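Local atomic coordinates of transcriptional regulator (Vibrio vulnificus, PDB entry 4IVN), a protein that probably acts as a DNA-binding transcriptional repressor of sialic acid catabolism genes and binds the sugar phosphate ManNAc-6P. Residues L117-R123 and T220-V224. Sequence-based numbering, arbitrary orientation.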
loop_
_atom_site.group_PDB
_atom_site.type_symbol
_atom_site.label_atom_id
_atom_site.label_comp_id
_atom_site.label_asym_id
_atom_site.label_seq_id
_atom_site.Cartn_x
_atom_site.Cartn_y
_atom_site.Cartn_z
ATOM N N LEU A 117 14.279 -13.543 8.109
ATOM C CA LEU A 117 14.404 -12.647 6.982
ATOM C C LEU A 117 15.511 -13.166 6.016
ATOM O O LEU A 117 15.253 -13.246 4.777
ATOM C CB LEU A 117 14.751 -11.231 7.487
ATOM C CG LEU A 117 14.936 -10.181 6.376
ATOM C CD1 LEU A 117 13.698 -10.018 5.476
ATOM C CD2 LEU A 117 15.385 -8.833 6.948
ATOM N N ALA A 118 16.708 -13.479 6.555
ATOM C CA ALA A 118 17.829 -13.984 5.678
ATOM C C ALA A 118 17.431 -15.266 4.946
ATOM O O ALA A 118 17.656 -15.399 3.731
ATOM C CB ALA A 118 19.141 -14.156 6.464
ATOM N N ARG A 119 16.772 -16.184 5.668
ATOM C CA ARG A 119 16.282 -17.326 5.002
ATOM C C ARG A 119 15.250 -17.033 3.911
ATOM O O ARG A 119 15.266 -17.683 2.870
ATOM C CB ARG A 119 15.694 -18.299 5.999
ATOM C CG ARG A 119 16.782 -19.124 6.608
ATOM C CD ARG A 119 16.133 -20.353 7.213
ATOM N NE ARG A 119 14.955 -20.009 8.060
ATOM C CZ ARG A 119 15.012 -19.596 9.308
ATOM N NH1 ARG A 119 16.206 -19.412 9.927
ATOM N NH2 ARG A 119 13.880 -19.357 9.949
ATOM N N ILE A 120 14.332 -16.095 4.182
ATOM C CA ILE A 120 13.276 -15.768 3.210
ATOM C C ILE A 120 13.913 -15.161 1.912
ATOM O O ILE A 120 13.524 -15.471 0.786
ATOM C CB ILE A 120 12.229 -14.809 3.851
ATOM C CG1 ILE A 120 11.529 -15.547 5.029
ATOM C CG2 ILE A 120 11.249 -14.317 2.784
ATOM C CD1 ILE A 120 10.623 -14.672 5.907
ATOM N N VAL A 121 14.890 -14.295 2.088
ATOM C CA VAL A 121 15.658 -13.754 0.952
ATOM C C VAL A 121 16.206 -14.809 0.054
ATOM O O VAL A 121 16.053 -14.732 -1.187
ATOM C CB VAL A 121 16.870 -12.985 1.440
ATOM C CG1 VAL A 121 17.796 -12.663 0.218
ATOM C CG2 VAL A 121 16.406 -11.696 2.185
ATOM N N GLU A 122 16.796 -15.857 0.654
ATOM C CA GLU A 122 17.368 -16.922 -0.141
ATOM C C GLU A 122 16.303 -17.700 -0.895
ATOM O O GLU A 122 16.474 -17.998 -2.064
ATOM C CB GLU A 122 18.150 -17.860 0.810
ATOM C CG GLU A 122 19.341 -18.572 0.226
ATOM C CD GLU A 122 20.118 -17.729 -0.757
ATOM O OE1 GLU A 122 20.400 -16.514 -0.472
ATOM O OE2 GLU A 122 20.433 -18.318 -1.847
ATOM N N ARG A 123 15.190 -18.004 -0.234
ATOM C CA ARG A 123 14.027 -18.621 -0.949
ATOM C C ARG A 123 13.562 -17.809 -2.175
ATOM O O ARG A 123 13.357 -18.361 -3.248
ATOM C CB ARG A 123 12.911 -18.831 0.047
ATOM C CG ARG A 123 13.363 -19.894 1.093
ATOM C CD ARG A 123 12.209 -20.567 1.804
ATOM N NE ARG A 123 12.603 -21.459 2.924
ATOM C CZ ARG A 123 12.699 -22.786 2.838
ATOM N NH1 ARG A 123 12.509 -23.416 1.667
ATOM N NH2 ARG A 123 12.973 -23.494 3.946
ATOM N N THR A 220 6.117 -21.971 5.993
ATOM C CA THR A 220 7.520 -22.404 6.063
ATOM C C THR A 220 8.283 -21.349 6.869
ATOM O O THR A 220 9.195 -21.675 7.593
ATOM C CB THR A 220 8.142 -22.645 4.656
ATOM O OG1 THR A 220 7.250 -23.461 3.877
ATOM C CG2 THR A 220 9.485 -23.398 4.671
ATOM N N GLU A 221 7.977 -20.068 6.631
ATOM C CA GLU A 221 8.565 -18.954 7.328
ATOM C C GLU A 221 7.486 -17.894 7.630
ATOM O O GLU A 221 6.454 -17.874 6.952
ATOM C CB GLU A 221 9.605 -18.248 6.426
ATOM C CG GLU A 221 10.672 -19.158 5.758
ATOM C CD GLU A 221 11.812 -19.686 6.672
ATOM O OE1 GLU A 221 11.846 -19.295 7.882
ATOM O OE2 GLU A 221 12.707 -20.480 6.145
ATOM N N MET A 222 7.737 -16.969 8.556
ATOM C CA MET A 222 6.755 -15.901 8.802
ATOM C C MET A 222 7.511 -14.600 9.045
ATOM O O MET A 222 8.547 -14.621 9.668
ATOM C CB MET A 222 6.007 -16.153 10.124
ATOM C CG MET A 222 4.701 -16.918 10.029
ATOM S SD MET A 222 3.419 -16.187 11.121
ATOM C CE MET A 222 1.961 -16.969 10.414
ATOM N N LEU A 223 6.977 -13.481 8.592
ATOM C CA LEU A 223 7.521 -12.174 9.026
ATOM C C LEU A 223 6.296 -11.532 9.647
ATOM O O LEU A 223 5.232 -11.678 9.115
ATOM C CB LEU A 223 8.048 -11.354 7.864
ATOM C CG LEU A 223 9.370 -11.798 7.235
ATOM C CD1 LEU A 223 9.869 -10.775 6.236
ATOM C CD2 LEU A 223 10.438 -12.106 8.292
ATOM N N VAL A 224 6.468 -10.932 10.817
ATOM C CA VAL A 224 5.375 -10.398 11.616
ATOM C C VAL A 224 5.510 -8.906 11.772
ATOM O O VAL A 224 6.475 -8.431 12.302
ATOM C CB VAL A 224 5.357 -11.115 12.997
ATOM C CG1 VAL A 224 4.346 -10.451 13.963
ATOM C CG2 VAL A 224 5.075 -12.609 12.762
#
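Segment 117-123 of helix 114-126 crosses strand 221-224 at 122° between N-to-C directions, with the axes 8.8 Å apart at closest. By CA, Leu-117 pairs with Leu-223 and Ile-120 with Glu-221. Arg-119, Arg-123 and Glu-221 form a salt-bridge network. Arg-119 grips the Glu-221 carboxylate side-on with two nitrogens. Its NE hydrogen-bonds Glu-221 OE2 at 3.0 Å, with the oxygen in the guanidinium plane. Its NH2 hydrogen-bonds Glu-221 OE1 at 2.9 Å, on that oxygen's syn lone pair. The guanidinium and carboxylate planes are 33° apart. The bend of Arg-119 at chi3 (-49°) folds the guanidinium back to the carboxylate. Arg-123 NE adds a weak hydrogen bond to Glu-221 OE2 at 3.4 Å. Two arginines one helical turn apart would be expected to favour the charged acid. Thr-220 CG2 lies over one face of the Arg-123 guanidinium, 3.6 Å from NH2, while Thr-220 OG1 hydrogen-bonds Val-204 N. In the SIS domain, a sugar-phosphate-binding fold, 221-224 is an outermost strand of the chain's parallel five-stranded sheet, next to strand 204-208. Helix 114-126 packs against both strands, where Ile-120 also touches Val-205, and against helix 237-257 through Leu-117 on Val-249 and Ile-120 on Leu-250. Alongside the salt bridges, the side chains of Ile-120 and Glu-221 slide past each other, CG1 3.6 Å from CB. Ile-120 and Leu-223 meet tip to tip, and the 3.4 Å from Ile-120 CD1 to Leu-223 CG is tight. Leu-117 CD1 touches Leu-223 CD1 more loosely, at 4.0 Å; Leu-117 also packs on Cys-94 of the second subunit.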